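Local coordinates for Serine/threonine-protein phosphatase 2A regulatory subunit B'' subunit alpha (Homo sapiens, PDB 4I5J), which serves as a calcium-binding regulatory B'' subunit of protein phosphatase 2A, thought to modulate the substrate selectivity, activity and localization of the catalytic subunit, at residues 28-42 / 57-69. Residues are numbered along the deposited sequence; the frame is centred on the assembly and turned at random.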
ATOM      1  N   LEU A  28      16.934  -6.102  -8.198  1.00 38.31           N
ATOM      2  CA  LEU A  28      17.042  -6.514  -6.802  1.00 40.66           C
ATOM      3  C   LEU A  28      15.705  -7.035  -6.270  1.00 41.53           C
ATOM      4  O   LEU A  28      14.645  -6.445  -6.507  1.00 42.36           O
ATOM      5  CB  LEU A  28      17.504  -5.355  -5.912  1.00 37.26           C
ATOM      6  CG  LEU A  28      18.715  -4.546  -6.358  1.00 37.21           C
ATOM      7  CD1 LEU A  28      18.957  -3.351  -5.433  1.00 37.29           C
ATOM      8  CD2 LEU A  28      19.916  -5.439  -6.387  1.00 38.40           C
ATOM      9  N   GLU A  29      15.768  -8.131  -5.533  1.00 43.92           N
ATOM     10  CA  GLU A  29      14.600  -8.643  -4.845  1.00 36.03           C
ATOM     11  C   GLU A  29      14.657  -8.232  -3.391  1.00 29.43           C
ATOM     12  O   GLU A  29      15.699  -7.781  -2.926  1.00 37.87           O
ATOM     13  CB  GLU A  29      14.564 -10.160  -4.965  1.00 45.27           C
ATOM     14  CG  GLU A  29      14.262 -10.580  -6.392  1.00 53.09           C
ATOM     15  CD  GLU A  29      14.316 -12.063  -6.577  1.00 66.47           C
ATOM     16  OE1 GLU A  29      14.901 -12.762  -5.710  1.00 76.68           O
ATOM     17  OE2 GLU A  29      13.776 -12.525  -7.599  1.00 66.89           O
ATOM     18  N   GLN A  30      13.548  -8.404  -2.674  1.00 36.48           N
ATOM     19  CA  GLN A  30      13.490  -8.028  -1.259  1.00 34.76           C
ATOM     20  C   GLN A  30      14.667  -8.530  -0.453  1.00 38.51           C
ATOM     21  O   GLN A  30      15.251  -7.762   0.321  1.00 33.57           O
ATOM     22  CB  GLN A  30      12.173  -8.471  -0.614  1.00 32.79           C
ATOM     23  CG  GLN A  30      10.991  -7.657  -1.129  1.00 37.71           C
ATOM     24  CD  GLN A  30       9.813  -7.627  -0.154  1.00 45.96           C
ATOM     25  OE1 GLN A  30       9.891  -8.177   0.934  1.00 43.95           O
ATOM     26  NE2 GLN A  30       8.720  -6.977  -0.548  1.00 50.54           N
ATOM     27  N   GLU A  31      15.029  -9.802  -0.640  1.00 36.22           N
ATOM     28  CA  GLU A  31      16.119 -10.413   0.147  1.00 43.10           C
ATOM     29  C   GLU A  31      17.458  -9.686  -0.027  1.00 35.98           C
ATOM     30  O   GLU A  31      18.275  -9.637   0.892  1.00 37.95           O
ATOM     31  CB  GLU A  31      16.290 -11.904  -0.204  1.00 48.89           C
ATOM     32  CG  GLU A  31      15.119 -12.813   0.211  1.00 59.14           C
ATOM     33  CD  GLU A  31      13.868 -12.699  -0.689  1.00 65.04           C
ATOM     34  OE1 GLU A  31      12.836 -13.312  -0.337  1.00 78.24           O
ATOM     35  OE2 GLU A  31      13.899 -12.012  -1.734  1.00 52.98           O
ATOM     36  N   ASP A  32      17.658  -9.106  -1.208  1.00 36.94           N
ATOM     37  CA  ASP A  32      18.906  -8.429  -1.551  1.00 39.67           C
ATOM     38  C   ASP A  32      19.145  -7.183  -0.700  1.00 40.22           C
ATOM     39  O   ASP A  32      20.280  -6.730  -0.574  1.00 36.19           O
ATOM     40  CB  ASP A  32      18.904  -8.026  -3.032  1.00 36.26           C
ATOM     41  CG  ASP A  32      18.920  -9.221  -3.968  1.00 38.02           C
ATOM     42  OD1 ASP A  32      19.492 -10.255  -3.572  1.00 39.66           O
ATOM     43  OD2 ASP A  32      18.368  -9.120  -5.096  1.00 38.72           O
ATOM     44  N   PHE A  33      18.073  -6.625  -0.134  1.00 39.00           N
ATOM     45  CA  PHE A  33      18.185  -5.434   0.697  1.00 34.06           C
ATOM     46  C   PHE A  33      18.541  -5.767   2.139  1.00 37.06           C
ATOM     47  O   PHE A  33      18.900  -4.878   2.918  1.00 35.24           O
ATOM     48  CB  PHE A  33      16.889  -4.637   0.667  1.00 27.04           C
ATOM     49  CG  PHE A  33      16.715  -3.828  -0.579  1.00 31.55           C
ATOM     50  CD1 PHE A  33      16.259  -4.420  -1.746  1.00 34.54           C
ATOM     51  CD2 PHE A  33      17.045  -2.484  -0.596  1.00 31.27           C
ATOM     52  CE1 PHE A  33      16.115  -3.667  -2.924  1.00 36.44           C
ATOM     53  CE2 PHE A  33      16.910  -1.733  -1.751  1.00 27.76           C
ATOM     54  CZ  PHE A  33      16.442  -2.322  -2.915  1.00 35.09           C
ATOM     55  N   ILE A  34      18.426  -7.039   2.507  1.00 34.50           N
ATOM     56  CA  ILE A  34      18.637  -7.407   3.918  1.00 35.39           C
ATOM     57  C   ILE A  34      20.029  -7.036   4.460  1.00 38.94           C
ATOM     58  O   ILE A  34      20.130  -6.395   5.510  1.00 41.48           O
ATOM     59  CB  ILE A  34      18.295  -8.896   4.210  1.00 49.60           C
ATOM     60  CG1 ILE A  34      16.779  -9.080   4.235  1.00 41.16           C
ATOM     61  CG2 ILE A  34      18.905  -9.343   5.541  1.00 50.40           C
ATOM     62  CD1 ILE A  34      16.339 -10.507   4.028  1.00 38.52           C
ATOM     63  N   PRO A  35      21.107  -7.404   3.745  1.00 41.37           N
ATOM     64  CA  PRO A  35      22.397  -7.022   4.329  1.00 43.37           C
ATOM     65  C   PRO A  35      22.591  -5.504   4.401  1.00 46.99           C
ATOM     66  O   PRO A  35      23.263  -5.026   5.316  1.00 42.91           O
ATOM     67  CB  PRO A  35      23.427  -7.677   3.400  1.00 41.29           C
ATOM     68  CG  PRO A  35      22.693  -8.116   2.215  1.00 42.07           C
ATOM     69  CD  PRO A  35      21.268  -8.300   2.589  1.00 41.77           C
ATOM     70  N   LEU A  36      21.993  -4.760   3.473  1.00 39.75           N
ATOM     71  CA  LEU A  36      22.025  -3.299   3.534  1.00 38.20           C
ATOM     72  C   LEU A  36      21.324  -2.788   4.808  1.00 40.94           C
ATOM     73  O   LEU A  36      21.829  -1.909   5.512  1.00 38.46           O
ATOM     74  CB  LEU A  36      21.359  -2.692   2.288  1.00 36.82           C
ATOM     75  CG  LEU A  36      21.197  -1.173   2.338  1.00 39.60           C
ATOM     76  CD1 LEU A  36      22.560  -0.534   2.361  1.00 47.53           C
ATOM     77  CD2 LEU A  36      20.395  -0.641   1.180  1.00 37.82           C
ATOM     78  N   LEU A  37      20.158  -3.352   5.098  1.00 37.36           N
ATOM     79  CA  LEU A  37      19.399  -2.963   6.280  1.00 39.87           C
ATOM     80  C   LEU A  37      20.113  -3.381   7.549  1.00 36.25           C
ATOM     81  O   LEU A  37      20.085  -2.674   8.542  1.00 39.72           O
ATOM     82  CB  LEU A  37      17.993  -3.567   6.248  1.00 38.23           C
ATOM     83  CG  LEU A  37      16.888  -2.562   5.912  1.00 38.56           C
ATOM     84  CD1 LEU A  37      16.838  -1.449   6.955  1.00 35.81           C
ATOM     85  CD2 LEU A  37      17.070  -1.974   4.526  1.00 31.68           C
ATOM     86  N   GLN A  38      20.745  -4.539   7.524  1.00 38.98           N
ATOM     87  CA  GLN A  38      21.456  -4.998   8.710  1.00 41.94           C
ATOM     88  C   GLN A  38      22.597  -4.059   9.006  1.00 44.79           C
ATOM     89  O   GLN A  38      22.875  -3.729  10.156  1.00 44.27           O
ATOM     90  CB  GLN A  38      21.985  -6.406   8.495  1.00 38.91           C
ATOM     91  CG  GLN A  38      20.880  -7.402   8.359  1.00 38.84           C
ATOM     92  CD  GLN A  38      21.295  -8.772   8.795  1.00 55.63           C
ATOM     93  OE1 GLN A  38      21.357  -9.705   7.991  1.00 51.04           O
ATOM     94  NE2 GLN A  38      21.582  -8.911  10.089  1.00 72.22           N
ATOM     95  N   ASP A  39      23.255  -3.626   7.945  1.00 47.52           N
ATOM     96  CA  ASP A  39      24.312  -2.650   8.069  1.00 49.73           C
ATOM     97  C   ASP A  39      23.779  -1.332   8.638  1.00 44.80           C
ATOM     98  O   ASP A  39      24.385  -0.757   9.544  1.00 49.20           O
ATOM     99  CB  ASP A  39      24.977  -2.428   6.711  1.00 56.94           C
ATOM    100  CG  ASP A  39      26.322  -1.772   6.836  1.00 68.02           C
ATOM    101  OD1 ASP A  39      27.140  -2.280   7.631  1.00 69.48           O
ATOM    102  OD2 ASP A  39      26.554  -0.741   6.166  1.00 75.93           O
ATOM    103  N   VAL A  40      22.648  -0.856   8.122  1.00 41.10           N
ATOM    104  CA  VAL A  40      22.058   0.386   8.630  1.00 40.61           C
ATOM    105  C   VAL A  40      21.689   0.270  10.115  1.00 44.43           C
ATOM    106  O   VAL A  40      21.968   1.175  10.902  1.00 40.31           O
ATOM    107  CB  VAL A  40      20.823   0.795   7.831  1.00 37.45           C
ATOM    108  CG1 VAL A  40      19.989   1.797   8.614  1.00 29.52           C
ATOM    109  CG2 VAL A  40      21.233   1.367   6.440  1.00 35.11           C
ATOM    110  N   VAL A  41      21.077  -0.853  10.494  1.00 41.31           N
ATOM    111  CA  VAL A  41      20.669  -1.070  11.881  1.00 41.12           C
ATOM    112  C   VAL A  41      21.880  -1.238  12.806  1.00 47.23           C
ATOM    113  O   VAL A  41      21.852  -0.831  13.962  1.00 53.17           O
ATOM    114  CB  VAL A  41      19.739  -2.301  12.015  1.00 41.05           C
ATOM    115  CG1 VAL A  41      19.449  -2.603  13.479  1.00 41.34           C
ATOM    116  CG2 VAL A  41      18.446  -2.063  11.273  1.00 43.09           C
ATOM    117  N   ASP A  42      22.958  -1.811  12.288  1.00 49.35           N
ATOM    118  CA  ASP A  42      24.148  -2.028  13.109  1.00 52.76           C
ATOM    119  C   ASP A  42      24.965  -0.759  13.308  1.00 52.76           C
ATOM    120  O   ASP A  42      25.690  -0.633  14.288  1.00 55.78           O
ATOM    121  CB  ASP A  42      25.030  -3.126  12.518  1.00 60.54           C
ATOM    122  CG  ASP A  42      24.389  -4.499  12.612  1.00 68.71           C
ATOM    123  OD1 ASP A  42      23.364  -4.632  13.325  1.00 64.09           O
ATOM    124  OD2 ASP A  42      24.911  -5.439  11.968  1.00 71.43           O
ATOM    125  N   HIS A  57      14.120  -6.046  15.847  1.00 35.68           N
ATOM    126  CA  HIS A  57      15.158  -6.013  14.823  1.00 37.31           C
ATOM    127  C   HIS A  57      14.637  -6.551  13.487  1.00 40.37           C
ATOM    128  O   HIS A  57      14.814  -5.916  12.439  1.00 33.03           O
ATOM    129  CB  HIS A  57      16.336  -6.871  15.293  1.00 41.75           C
ATOM    130  CG  HIS A  57      17.593  -6.668  14.506  1.00 48.43           C
ATOM    131  ND1 HIS A  57      17.867  -7.364  13.352  1.00 47.25           N
ATOM    132  CD2 HIS A  57      18.652  -5.855  14.717  1.00 52.62           C
ATOM    133  CE1 HIS A  57      19.041  -6.985  12.879  1.00 47.50           C
ATOM    134  NE2 HIS A  57      19.538  -6.069  13.690  1.00 49.99           N
ATOM    135  N   SER A  58      13.992  -7.719  13.526  1.00 38.26           N
ATOM    136  CA  SER A  58      13.512  -8.374  12.307  1.00 42.70           C
ATOM    137  C   SER A  58      12.334  -7.666  11.690  1.00 38.02           C
ATOM    138  O   SER A  58      12.313  -7.453  10.478  1.00 36.94           O
ATOM    139  CB  SER A  58      13.115  -9.822  12.576  1.00 40.89           C
ATOM    140  OG  SER A  58      14.265 -10.555  12.909  1.00 59.18           O
ATOM    141  N   ARG A  59      11.346  -7.342  12.522  1.00 30.11           N
ATOM    142  CA  ARG A  59      10.172  -6.607  12.084  1.00 37.06           C
ATOM    143  C   ARG A  59      10.505  -5.247  11.466  1.00 36.48           C
ATOM    144  O   ARG A  59       9.854  -4.831  10.510  1.00 37.68           O
ATOM    145  CB  ARG A  59       9.204  -6.415  13.254  1.00 38.88           C
ATOM    146  CG  ARG A  59       8.512  -7.687  13.681  1.00 49.52           C
ATOM    147  CD  ARG A  59       7.698  -8.269  12.552  1.00 52.10           C
ATOM    148  NE  ARG A  59       6.855  -9.361  13.023  1.00 56.29           N
ATOM    149  CZ  ARG A  59       6.407 -10.343  12.247  1.00 69.02           C
ATOM    150  NH1 ARG A  59       6.733 -10.384  10.958  1.00 68.14           N
ATOM    151  NH2 ARG A  59       5.638 -11.296  12.763  1.00 78.68           N
ATOM    152  N   TYR A  60      11.485  -4.543  12.029  1.00 31.05           N
ATOM    153  CA  TYR A  60      11.870  -3.226  11.506  1.00 32.36           C
ATOM    154  C   TYR A  60      12.446  -3.370  10.102  1.00 27.26           C
ATOM    155  O   TYR A  60      12.045  -2.667   9.179  1.00 27.56           O
ATOM    156  CB  TYR A  60      12.873  -2.519  12.436  1.00 26.47           C
ATOM    157  CG  TYR A  60      13.447  -1.266  11.825  1.00 28.88           C
ATOM    158  CD1 TYR A  60      12.702  -0.098  11.761  1.00 23.70           C
ATOM    159  CD2 TYR A  60      14.727  -1.260  11.281  1.00 29.70           C
ATOM    160  CE1 TYR A  60      13.227   1.062  11.173  1.00 24.05           C
ATOM    161  CE2 TYR A  60      15.261  -0.111  10.694  1.00 31.35           C
ATOM    162  CZ  TYR A  60      14.515   1.041  10.653  1.00 28.05           C
ATOM    163  OH  TYR A  60      15.055   2.168  10.079  1.00 26.92           O
ATOM    164  N   ILE A  61      13.369  -4.305   9.935  1.00 30.02           N
ATOM    165  CA  ILE A  61      13.952  -4.570   8.634  1.00 30.96           C
ATOM    166  C   ILE A  61      12.898  -5.001   7.603  1.00 35.63           C
ATOM    167  O   ILE A  61      12.873  -4.487   6.481  1.00 33.67           O
ATOM    168  CB  ILE A  61      15.076  -5.597   8.752  1.00 34.76           C
ATOM    169  CG1 ILE A  61      16.238  -4.978   9.549  1.00 33.76           C
ATOM    170  CG2 ILE A  61      15.530  -6.059   7.361  1.00 34.97           C
ATOM    171  CD1 ILE A  61      17.371  -5.940   9.823  1.00 33.68           C
ATOM    172  N   THR A  62      12.011  -5.911   7.992  1.00 31.58           N
ATOM    173  CA  THR A  62      10.922  -6.335   7.115  1.00 29.05           C
ATOM    174  C   THR A  62      10.088  -5.135   6.688  1.00 29.57           C
ATOM    175  O   THR A  62       9.698  -4.998   5.518  1.00 30.08           O
ATOM    176  CB  THR A  62       9.985  -7.309   7.855  1.00 31.22           C
ATOM    177  OG1 THR A  62      10.663  -8.547   8.102  1.00 33.67           O
ATOM    178  CG2 THR A  62       8.723  -7.575   7.026  1.00 32.25           C
ATOM    179  N   THR A  63       9.819  -4.251   7.653  1.00 27.84           N
ATOM    180  CA  THR A  63       8.951  -3.112   7.402  1.00 29.08           C
ATOM    181  C   THR A  63       9.619  -2.090   6.485  1.00 34.62           C
ATOM    182  O   THR A  63       8.980  -1.587   5.554  1.00 32.57           O
ATOM    183  CB  THR A  63       8.522  -2.456   8.707  1.00 29.32           C
ATOM    184  OG1 THR A  63       7.816  -3.422   9.500  1.00 30.66           O
ATOM    185  CG2 THR A  63       7.618  -1.272   8.440  1.00 24.90           C
ATOM    186  N   VAL A  64      10.901  -1.802   6.721  1.00 26.36           N
ATOM    187  CA  VAL A  64      11.611  -0.861   5.861  1.00 28.88           C
ATOM    188  C   VAL A  64      11.697  -1.419   4.447  1.00 31.96           C
ATOM    189  O   VAL A  64      11.527  -0.687   3.457  1.00 29.83           O
ATOM    190  CB  VAL A  64      13.033  -0.545   6.369  1.00 31.71           C
ATOM    191  CG1 VAL A  64      13.793   0.336   5.342  1.00 21.76           C
ATOM    192  CG2 VAL A  64      12.967   0.135   7.732  1.00 32.54           C
ATOM    193  N   ILE A  65      11.966  -2.714   4.339  1.00 25.42           N
ATOM    194  CA  ILE A  65      12.017  -3.314   3.009  1.00 31.69           C
ATOM    195  C   ILE A  65      10.649  -3.214   2.300  1.00 31.99           C
ATOM    196  O   ILE A  65      10.604  -2.879   1.127  1.00 31.87           O
ATOM    197  CB  ILE A  65      12.572  -4.740   3.044  1.00 34.26           C
ATOM    198  CG1 ILE A  65      14.016  -4.686   3.530  1.00 33.04           C
ATOM    199  CG2 ILE A  65      12.510  -5.400   1.653  1.00 32.68           C
ATOM    200  CD1 ILE A  65      14.675  -6.018   3.665  1.00 30.87           C
ATOM    201  N   GLN A  66       9.539  -3.444   3.013  1.00 26.78           N
ATOM    202  CA  GLN A  66       8.230  -3.336   2.372  1.00 28.32           C
ATOM    203  C   GLN A  66       8.057  -1.920   1.878  1.00 29.95           C
ATOM    204  O   GLN A  66       7.590  -1.707   0.763  1.00 29.59           O
ATOM    205  CB  GLN A  66       7.069  -3.703   3.327  1.00 25.04           C
ATOM    206  CG  GLN A  66       7.057  -5.150   3.759  1.00 28.74           C
ATOM    207  CD  GLN A  66       7.583  -6.064   2.673  1.00 39.70           C
ATOM    208  OE1 GLN A  66       6.997  -6.175   1.595  1.00 35.64           O
ATOM    209  NE2 GLN A  66       8.711  -6.701   2.941  1.00 39.09           N
ATOM    210  N   ARG A  67       8.469  -0.952   2.698  1.00 29.44           N
ATOM    211  CA  ARG A  67       8.321   0.464   2.341  1.00 33.59           C
ATOM    212  C   ARG A  67       9.167   0.845   1.132  1.00 28.61           C
ATOM    213  O   ARG A  67       8.751   1.654   0.305  1.00 26.35           O
ATOM    214  CB  ARG A  67       8.646   1.381   3.526  1.00 29.01           C
ATOM    215  CG  ARG A  67       7.639   1.237   4.683  1.00 34.33           C
ATOM    216  CD  ARG A  67       7.850   2.328   5.713  1.00 34.62           C
ATOM    217  NE  ARG A  67       7.531   3.651   5.168  1.00 40.37           N
ATOM    218  CZ  ARG A  67       7.783   4.799   5.798  1.00 39.45           C
ATOM    219  NH1 ARG A  67       8.379   4.779   6.980  1.00 33.43           N
ATOM    220  NH2 ARG A  67       7.460   5.962   5.239  1.00 37.43           N
ATOM    221  N   ILE A  68      10.352   0.265   1.031  1.00 21.53           N
ATOM    222  CA  ILE A  68      11.213   0.500  -0.126  1.00 20.60           C
ATOM    223  C   ILE A  68      10.469  -0.010  -1.367  1.00 29.33           C
ATOM    224  O   ILE A  68      10.248   0.739  -2.324  1.00 31.48           O
ATOM    225  CB  ILE A  68      12.578  -0.230   0.036  1.00 28.43           C
ATOM    226  CG1 ILE A  68      13.508   0.520   1.003  1.00 27.77           C
ATOM    227  CG2 ILE A  68      13.286  -0.355  -1.314  1.00 29.38           C
ATOM    228  CD1 ILE A  68      14.702  -0.347   1.526  1.00 25.22           C
ATOM    229  N   PHE A  69      10.024  -1.264  -1.340  1.00 27.74           N
ATOM    230  CA  PHE A  69       9.334  -1.813  -2.506  1.00 27.89           C
ATOM    231  C   PHE A  69       8.037  -1.115  -2.806  1.00 34.40           C
ATOM    232  O   PHE A  69       7.683  -0.920  -3.980  1.00 34.07           O
ATOM    233  CB  PHE A  69       9.156  -3.328  -2.395  1.00 30.42           C
ATOM    234  CG  PHE A  69      10.393  -4.070  -2.764  1.00 34.19           C
ATOM    235  CD1 PHE A  69      11.513  -4.015  -1.938  1.00 28.14           C
ATOM    236  CD2 PHE A  69      10.490  -4.722  -3.975  1.00 30.64           C
ATOM    237  CE1 PHE A  69      12.685  -4.666  -2.295  1.00 29.17           C
ATOM    238  CE2 PHE A  69      11.660  -5.369  -4.331  1.00 30.20           C
ATOM    239  CZ  PHE A  69      12.754  -5.336  -3.479  1.00 34.21           C
TER
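The Phe69 ring carries Gln30 on one face, CG lying 3.6 Å from the ring centroid and almost on its normal, a CH-pi contact that suits the methylene part of a glutamine. At the edge of the same ring come Phe33 CD1 and the carbonyl oxygen of Leu28. Phe33 in turn has Ile68 CG2 over one face, while its ring meets that of Phe69 obliquely, centroids 5.4 Å apart. Farther along, the forked Val41 serves two rings: CG1 lies 3.5 Å from His57 NE2 and CG2 reaches the edge of the Tyr60 ring, whose hydroxyl is bonded to the carbonyl of Phe110.

Beyond its CH-pi methylene, Gln30 runs on extended, and its amide meets that of Gln66 in a reciprocal pair, possible because each amide can both donate and accept. Gln66 NE2 gives a nearly straight bond to Gln30 OE1 (2.8 Å, 173°), arriving from above the carbonyl plane, and Gln30 NE2 returns one to Gln66 OE1 at 2.9 Å. A bend at chi2 (-33°) also lets Gln66 NE2 reach Thr62 O in its own helix, and Trp178 supplies a further donor to OE1, satisfying this buried amide. A leucine here would probably leave both amide ends of Gln30 without these mates and Trp178 NE1 without its acceptor.

Between the amide pair and Val41 the packing is apolar and mostly aliphatic. Leu37 is a knob among Tyr60, Ile61, Val64 and Ile65, its CB 3.7 Å from Ile61 CG2; its branched end offers CD1 to Val64 CG1 and CD2 to Ile68 CD1. The axes of segments 34-42 and 57-69 approach to 10.1 Å at 123°: two successive helices packed at a steep angle in the EF-hand-family region of this fragment's first part, away from the calcium site.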